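Local structure of PBP5 (Haemophilus influenzae, 3A3J) at residues S112-V115 against P116-V119; Y148-A151 against R152-A155; L246-F250 against A251-T255. The protein removes C-terminal D-alanyl residues from sugar-peptide cell wall precursors, acting as a D-alanyl-D-alanine carboxypeptidase of the peptidase S11 family. All coordinates share one frame; numbering follows the deposited sequence.

Interaction 1 (S112-V115 against P116-V119)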
loop_
_atom_site.group_PDB
_atom_site.type_symbol
_atom_site.label_atom_id
_atom_site.label_comp_id
_atom_site.label_asym_id
_atom_site.label_seq_id
_atom_site.Cartn_x
_atom_site.Cartn_y
_atom_site.Cartn_z
ATOM N N SER A 112 15.312 -1.945 16.935
ATOM C CA SER A 112 14.681 -1.536 18.187
ATOM C C SER A 112 15.294 -2.067 19.492
ATOM O O SER A 112 14.765 -1.779 20.548
ATOM C CB SER A 112 13.173 -1.819 18.166
ATOM O OG SER A 112 12.526 -0.835 17.370
ATOM N N GLY A 113 16.383 -2.822 19.397
ATOM C CA GLY A 113 17.057 -3.377 20.557
ATOM C C GLY A 113 16.413 -4.671 21.033
ATOM O O GLY A 113 17.128 -5.638 21.429
ATOM N N ASN A 114 15.087 -4.722 21.008
ATOM C CA ASN A 114 14.448 -6.001 21.154
ATOM C C ASN A 114 13.144 -6.124 20.293
ATOM O O ASN A 114 12.770 -5.162 19.623
ATOM C CB ASN A 114 14.205 -6.277 22.633
ATOM C CG ASN A 114 13.047 -5.477 23.202
ATOM O OD1 ASN A 114 12.304 -4.826 22.490
ATOM N ND2 ASN A 114 12.862 -5.583 24.497
ATOM N N VAL A 115 12.443 -7.254 20.358
ATOM C CA VAL A 115 11.300 -7.493 19.474
ATOM C C VAL A 115 10.002 -6.815 19.951
ATOM O O VAL A 115 9.290 -6.185 19.136
ATOM C CB VAL A 115 11.093 -9.039 19.221
ATOM C CG1 VAL A 115 9.830 -9.302 18.473
ATOM C CG2 VAL A 115 12.320 -9.589 18.412
ATOM N N PRO A 116 9.671 -6.952 21.250
ATOM C CA PRO A 116 8.467 -6.214 21.699
ATOM C C PRO A 116 8.536 -4.694 21.373
ATOM O O PRO A 116 7.534 -4.095 21.022
ATOM C CB PRO A 116 8.422 -6.504 23.219
ATOM C CG PRO A 116 9.086 -7.857 23.344
ATOM C CD PRO A 116 10.245 -7.791 22.328
ATOM N N ASN A 117 9.701 -4.077 21.432
ATOM C CA ASN A 117 9.723 -2.650 21.196
ATOM C C ASN A 117 9.522 -2.389 19.687
ATOM O O ASN A 117 8.798 -1.461 19.296
ATOM C CB ASN A 117 11.038 -2.074 21.680
ATOM C CG ASN A 117 11.149 -2.072 23.223
ATOM O OD1 ASN A 117 10.162 -2.291 23.958
ATOM N ND2 ASN A 117 12.350 -1.837 23.704
ATOM N N PHE A 118 10.145 -3.225 18.837
ATOM C CA PHE A 118 10.019 -3.069 17.401
ATOM C C PHE A 118 8.582 -3.186 16.963
ATOM O O PHE A 118 8.149 -2.453 16.104
ATOM C CB PHE A 118 10.840 -4.122 16.653
ATOM C CG PHE A 118 10.698 -4.052 15.161
ATOM C CD1 PHE A 118 11.554 -3.263 14.415
ATOM C CD2 PHE A 118 9.712 -4.808 14.500
ATOM C CE1 PHE A 118 11.445 -3.257 13.031
ATOM C CE2 PHE A 118 9.583 -4.787 13.127
ATOM C CZ PHE A 118 10.454 -4.022 12.397
ATOM N N VAL A 119 7.876 -4.123 17.554
ATOM C CA VAL A 119 6.534 -4.416 17.211
ATOM C C VAL A 119 5.684 -3.145 17.450
ATOM O O VAL A 119 4.627 -2.946 16.823
ATOM C CB VAL A 119 5.981 -5.580 18.078
ATOM C CG1 VAL A 119 4.549 -5.655 17.912
ATOM C CG2 VAL A 119 6.581 -6.968 17.685
HETATM O O HOH W 1 10.283 -4.346 25.649
#
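OD1 of N114 accepts the backbone N-H of N117 at 2.9 Å, with the donor tilted 22° from the carbonyl plane. The bond is possible because CG of N114 sits between its own backbone N and carbonyl carbon (chi1 75°), which swings the amide over the opening turn of the helix. The two asparagine side chains then lie obliquely to one another, amide planes 49° apart, and a water joins them, accepting from N114 ND2 at 3.1 Å and donating to N117 OD1 at 2.7 Å. Both ends of the N114 amide are therefore used, which should fix its rotation. The i to i+4 pattern starts weakly, F118 N to N114 O, and is sound from V119 N to V115 O at 3.0 Å. CB and OG of S112 lie against the F118 backbone, OG coming within 3.4 Å of F118 CA. The F118 ring leads away from this turn to pack on A108 and I111 of helix 101-112 and on T42 and V45 of helix 38-51. The whole is an asparagine N-cap following a tight inter-helical turn: G113, with positive phi, is the first residue to leave helix 101-112, and N114 caps helix 115-128.

Interaction 2 (Y148-A151 against R152-A155); sequences YSSA and RDMA
From S149 and S150, both extended, the chain turns into helical geometry at A151, and the first helical bonds follow at once: M154 N to S150 O at 2.7 Å, A155 N to A151 O at 2.9 Å. The side chain of S150 adds a capping bond. With OG held between its own backbone N and carbonyl carbon (chi1 78°), the hydroxyl faces the helix end and accepts the N-H of D153 at 3.1 Å in a fairly straight bond (N-H...O 164°). S150 thus uses backbone and side-chain oxygens together on two successive amides of the first turn. Its OG also has a water at 3.0 Å, which donates a weak bond to OD1 of D153, and makes a weak hydrogen bond with the backbone oxygen of P28.

The D153 carboxylate stands close to the serine hydroxyl, but its OD2 is directed to T134 OG1 and N133 N, so the acid ties the helix start to the preceding loop. It lies beside the amino end of the helix, whose dipole would probably favour the charged form. S149 OG, also hydrogen-bonded to T134 OG1, rests against the M154 side chain, 3.5 Å from both CG and CE. CG is already placed there by chi1, and the bend at chi2 (-68°) brings the methyl back over the serine as well. Further out, the R152 guanidinium reaches away to a salt bridge with D29, while A151 and A155 pack on strands 11-16 and 224-232. The arrangement is a serine N-cap opening helix 151-164, buried against the five-stranded antiparallel sheet of the serine beta-lactamase-like (penicillin-recognising) fold, with the M154 side chain about 7 Å from that of K202, which probably binds substrate.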
loop_
_atom_site.group_PDB
_atom_site.type_symbol
_atom_site.label_atom_id
_atom_site.label_comp_id
_atom_site.label_asym_id
_atom_site.label_seq_id
_atom_site.Cartn_x
_atom_site.Cartn_y
_atom_site.Cartn_z
ATOM N N TYR A 148 -3.969 -9.517 13.820
ATOM C CA TYR A 148 -5.018 -9.580 12.778
ATOM C C TYR A 148 -4.823 -8.402 11.853
ATOM O O TYR A 148 -4.108 -7.418 12.176
ATOM C CB TYR A 148 -6.497 -9.532 13.353
ATOM C CG TYR A 148 -6.703 -8.392 14.340
ATOM C CD1 TYR A 148 -7.021 -7.114 13.898
ATOM C CD2 TYR A 148 -6.459 -8.575 15.720
ATOM C CE1 TYR A 148 -7.139 -6.055 14.791
ATOM C CE2 TYR A 148 -6.586 -7.538 16.610
ATOM C CZ TYR A 148 -6.924 -6.288 16.132
ATOM O OH TYR A 148 -7.034 -5.251 16.974
ATOM N N SER A 149 -5.416 -8.518 10.673
ATOM C CA SER A 149 -5.433 -7.405 9.761
ATOM C C SER A 149 -6.680 -7.627 8.960
ATOM O O SER A 149 -7.543 -8.491 9.298
ATOM C CB SER A 149 -4.177 -7.349 8.879
ATOM O OG SER A 149 -4.043 -6.065 8.235
ATOM N N SER A 150 -6.768 -6.902 7.867
ATOM C CA SER A 150 -7.899 -7.095 6.932
ATOM C C SER A 150 -7.428 -6.786 5.498
ATOM O O SER A 150 -6.358 -6.157 5.279
ATOM C CB SER A 150 -9.046 -6.166 7.348
ATOM O OG SER A 150 -8.704 -4.865 6.884
ATOM N N ALA A 151 -8.255 -7.174 4.513
ATOM C CA ALA A 151 -7.919 -7.001 3.121
ATOM C C ALA A 151 -7.687 -5.553 2.827
ATOM O O ALA A 151 -6.711 -5.182 2.175
ATOM C CB ALA A 151 -9.092 -7.587 2.247
ATOM N N ARG A 152 -8.564 -4.685 3.336
ATOM C CA ARG A 152 -8.425 -3.232 3.038
ATOM C C ARG A 152 -7.198 -2.651 3.737
ATOM O O ARG A 152 -6.470 -1.826 3.178
ATOM C CB ARG A 152 -9.698 -2.447 3.524
ATOM C CG ARG A 152 -9.672 -0.945 3.065
ATOM C CD ARG A 152 -10.416 -0.020 3.988
ATOM N NE ARG A 152 -11.786 -0.491 4.170
ATOM C CZ ARG A 152 -12.774 -0.068 3.377
ATOM N NH1 ARG A 152 -14.017 -0.498 3.563
ATOM N NH2 ARG A 152 -12.488 0.807 2.392
ATOM N N ASP A 153 -6.965 -3.054 4.988
ATOM C CA ASP A 153 -5.768 -2.535 5.748
ATOM C C ASP A 153 -4.479 -2.989 5.066
ATOM O O ASP A 153 -3.486 -2.203 4.856
ATOM C CB ASP A 153 -5.826 -3.008 7.203
ATOM C CG ASP A 153 -6.854 -2.206 8.035
ATOM O OD1 ASP A 153 -7.509 -1.303 7.429
ATOM O OD2 ASP A 153 -6.974 -2.483 9.267
ATOM N N MET A 154 -4.518 -4.232 4.597
ATOM C CA MET A 154 -3.294 -4.712 3.823
ATOM C C MET A 154 -3.168 -4.007 2.481
ATOM O O MET A 154 -2.068 -3.751 2.006
ATOM C CB MET A 154 -3.317 -6.279 3.696
ATOM C CG MET A 154 -2.870 -6.981 5.043
ATOM S SD MET A 154 -1.162 -6.564 5.180
ATOM C CE MET A 154 -0.909 -6.983 6.864
ATOM N N ALA A 155 -4.289 -3.653 1.846
ATOM C CA ALA A 155 -4.133 -2.822 0.619
ATOM C C ALA A 155 -3.525 -1.486 0.980
ATOM O O ALA A 155 -2.653 -0.937 0.274
ATOM C CB ALA A 155 -5.523 -2.642 -0.150
HETATM O O HOH W 2 -10.520 -2.667 7.791
#

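Interaction 3 (L246-F250 against A251-T255)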
loop_
_atom_site.group_PDB
_atom_site.type_symbol
_atom_site.label_atom_id
_atom_site.label_comp_id
_atom_site.label_asym_id
_atom_site.label_seq_id
_atom_site.Cartn_x
_atom_site.Cartn_y
_atom_site.Cartn_z
ATOM N N LEU A 246 -7.238 -8.468 -10.955
ATOM C CA LEU A 246 -6.465 -7.458 -11.611
ATOM C C LEU A 246 -6.987 -7.226 -13.079
ATOM O O LEU A 246 -7.220 -6.080 -13.484
ATOM C CB LEU A 246 -4.997 -7.831 -11.567
ATOM C CG LEU A 246 -4.413 -7.911 -10.141
ATOM C CD1 LEU A 246 -2.982 -8.467 -10.213
ATOM C CD2 LEU A 246 -4.434 -6.515 -9.457
ATOM N N GLN A 247 -7.149 -8.312 -13.848
ATOM C CA GLN A 247 -7.600 -8.249 -15.252
ATOM C C GLN A 247 -8.994 -7.670 -15.388
ATOM O O GLN A 247 -9.233 -6.893 -16.277
ATOM C CB GLN A 247 -7.533 -9.625 -15.926
ATOM C CG GLN A 247 -6.110 -10.098 -16.222
ATOM C CD GLN A 247 -6.142 -11.540 -16.764
ATOM O OE1 GLN A 247 -7.092 -12.314 -16.478
ATOM N NE2 GLN A 247 -5.147 -11.884 -17.570
ATOM N N TRP A 248 -9.905 -8.022 -14.498
ATOM C CA TRP A 248 -11.186 -7.362 -14.471
ATOM C C TRP A 248 -11.008 -5.890 -14.240
ATOM O O TRP A 248 -11.758 -5.034 -14.792
ATOM C CB TRP A 248 -11.986 -7.894 -13.312
ATOM C CG TRP A 248 -13.375 -7.348 -13.185
ATOM C CD1 TRP A 248 -14.468 -7.703 -13.943
ATOM C CD2 TRP A 248 -13.858 -6.394 -12.214
ATOM N NE1 TRP A 248 -15.586 -7.056 -13.494
ATOM C CE2 TRP A 248 -15.247 -6.231 -12.447
ATOM C CE3 TRP A 248 -13.258 -5.653 -11.188
ATOM C CZ2 TRP A 248 -16.034 -5.354 -11.692
ATOM C CZ3 TRP A 248 -14.031 -4.807 -10.435
ATOM C CH2 TRP A 248 -15.417 -4.668 -10.680
ATOM N N GLY A 249 -10.059 -5.565 -13.363
ATOM C CA GLY A 249 -9.794 -4.157 -13.081
ATOM C C GLY A 249 -9.261 -3.448 -14.307
ATOM O O GLY A 249 -9.863 -2.494 -14.760
ATOM N N PHE A 250 -8.157 -3.902 -14.877
ATOM C CA PHE A 250 -7.604 -3.256 -16.061
ATOM C C PHE A 250 -8.554 -3.326 -17.294
ATOM O O PHE A 250 -8.466 -2.473 -18.179
ATOM C CB PHE A 250 -6.264 -3.847 -16.455
ATOM C CG PHE A 250 -5.176 -3.633 -15.444
ATOM C CD1 PHE A 250 -4.864 -2.341 -14.964
ATOM C CD2 PHE A 250 -4.428 -4.721 -14.989
ATOM C CE1 PHE A 250 -3.838 -2.163 -14.035
ATOM C CE2 PHE A 250 -3.412 -4.559 -14.087
ATOM C CZ PHE A 250 -3.120 -3.308 -13.578
ATOM N N ALA A 251 -9.432 -4.335 -17.345
ATOM C CA ALA A 251 -10.388 -4.482 -18.456
ATOM C C ALA A 251 -11.442 -3.417 -18.382
ATOM O O ALA A 251 -11.814 -2.854 -19.398
ATOM C CB ALA A 251 -11.087 -5.863 -18.439
ATOM N N ASN A 252 -11.926 -3.148 -17.166
ATOM C CA ASN A 252 -13.137 -2.401 -16.976
ATOM C C ASN A 252 -13.036 -0.955 -16.451
ATOM O O ASN A 252 -14.049 -0.293 -16.298
ATOM C CB ASN A 252 -14.034 -3.174 -16.033
ATOM C CG ASN A 252 -14.632 -4.402 -16.683
ATOM O OD1 ASN A 252 -14.044 -5.503 -16.665
ATOM N ND2 ASN A 252 -15.809 -4.233 -17.264
ATOM N N PHE A 253 -11.859 -0.441 -16.130
ATOM C CA PHE A 253 -11.881 0.811 -15.417
ATOM C C PHE A 253 -10.655 1.514 -15.866
ATOM O O PHE A 253 -9.808 0.919 -16.464
ATOM C CB PHE A 253 -11.791 0.592 -13.925
ATOM C CG PHE A 253 -13.044 0.012 -13.281
ATOM C CD1 PHE A 253 -14.013 0.845 -12.738
ATOM C CD2 PHE A 253 -13.197 -1.354 -13.161
ATOM C CE1 PHE A 253 -15.162 0.314 -12.106
ATOM C CE2 PHE A 253 -14.319 -1.920 -12.539
ATOM C CZ PHE A 253 -15.320 -1.084 -12.003
ATOM N N GLU A 254 -10.582 2.807 -15.611
ATOM C CA GLU A 254 -9.412 3.557 -15.960
ATOM C C GLU A 254 -9.318 4.620 -14.897
ATOM O O GLU A 254 -10.307 4.864 -14.154
ATOM C CB GLU A 254 -9.588 4.219 -17.321
ATOM C CG GLU A 254 -10.845 5.042 -17.430
ATOM C CD GLU A 254 -11.024 5.604 -18.825
ATOM O OE1 GLU A 254 -10.535 4.960 -19.791
ATOM O OE2 GLU A 254 -11.653 6.687 -18.967
ATOM N N THR A 255 -8.160 5.268 -14.859
ATOM C CA THR A 255 -7.849 6.205 -13.821
ATOM C C THR A 255 -7.223 7.431 -14.456
ATOM O O THR A 255 -6.379 7.338 -15.292
ATOM C CB THR A 255 -6.895 5.556 -12.776
ATOM O OG1 THR A 255 -7.695 4.722 -11.914
ATOM C CG2 THR A 255 -6.150 6.610 -11.947
#
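W248 carries its CG anti to the backbone N (chi1 -177°), F253 its CG anti to the carbonyl carbon (chi1 -72°), and the two rotations bring the rings together where helix 235-252 ends and strand 253-259 begins. The result is a T-shaped (edge-to-face) aromatic pair across a helix-to-strand junction. Centroids of the indole six-membered ring and the phenyl lie 5.2 Å apart, with planes at 63°. The phenyl presents its edge, and CE2 is the atom that reaches the indole, above one face and displaced toward its rim.

The backbone beneath unwinds over the same residues. A251 N still bonds to Q247 O at 2.8 Å, as in a regular helix. N252 N, however, divides between two carbonyls, W248 O at 3.0 Å and G249 O at 3.2 Å, and stands above the plane of each. G249 O has a second, weak partner in F253 N, the last amide of the turn, and also lies at the edge of the F253 ring. F253 is the first residue to leave helical geometry, and its ring packs on T289 of strand 286-291, while the indole NE1 bonds to T3 O near the chain start. On the far side of the helix, F250 packs on L225 and A217 of the main sheet. Across the aromatic pair itself, the closest approach is 3.5 Å, from F253 CE2 to W248 CH2.

In the fold
The three contacts come in series along the chain, each at an end of a helix. Interactions 1 and 2 open two successive helices, 115-128 and 151-164, within the carboxypeptidase domain, their centres about 22 Å apart. Interaction 3 closes helix 235-252, about 21 Å from interaction 2 and about 41 Å from interaction 1, which lies on the opposite side of the chain's centre. The five-stranded sheet relates the last two: A151 and A155 pack on its strand 224-232, as do L246 and F250. Interactions 1 and 2 thus start helices of the domain bearing S36 and K39, whereas interaction 3 hands the chain over to the C-terminal domain.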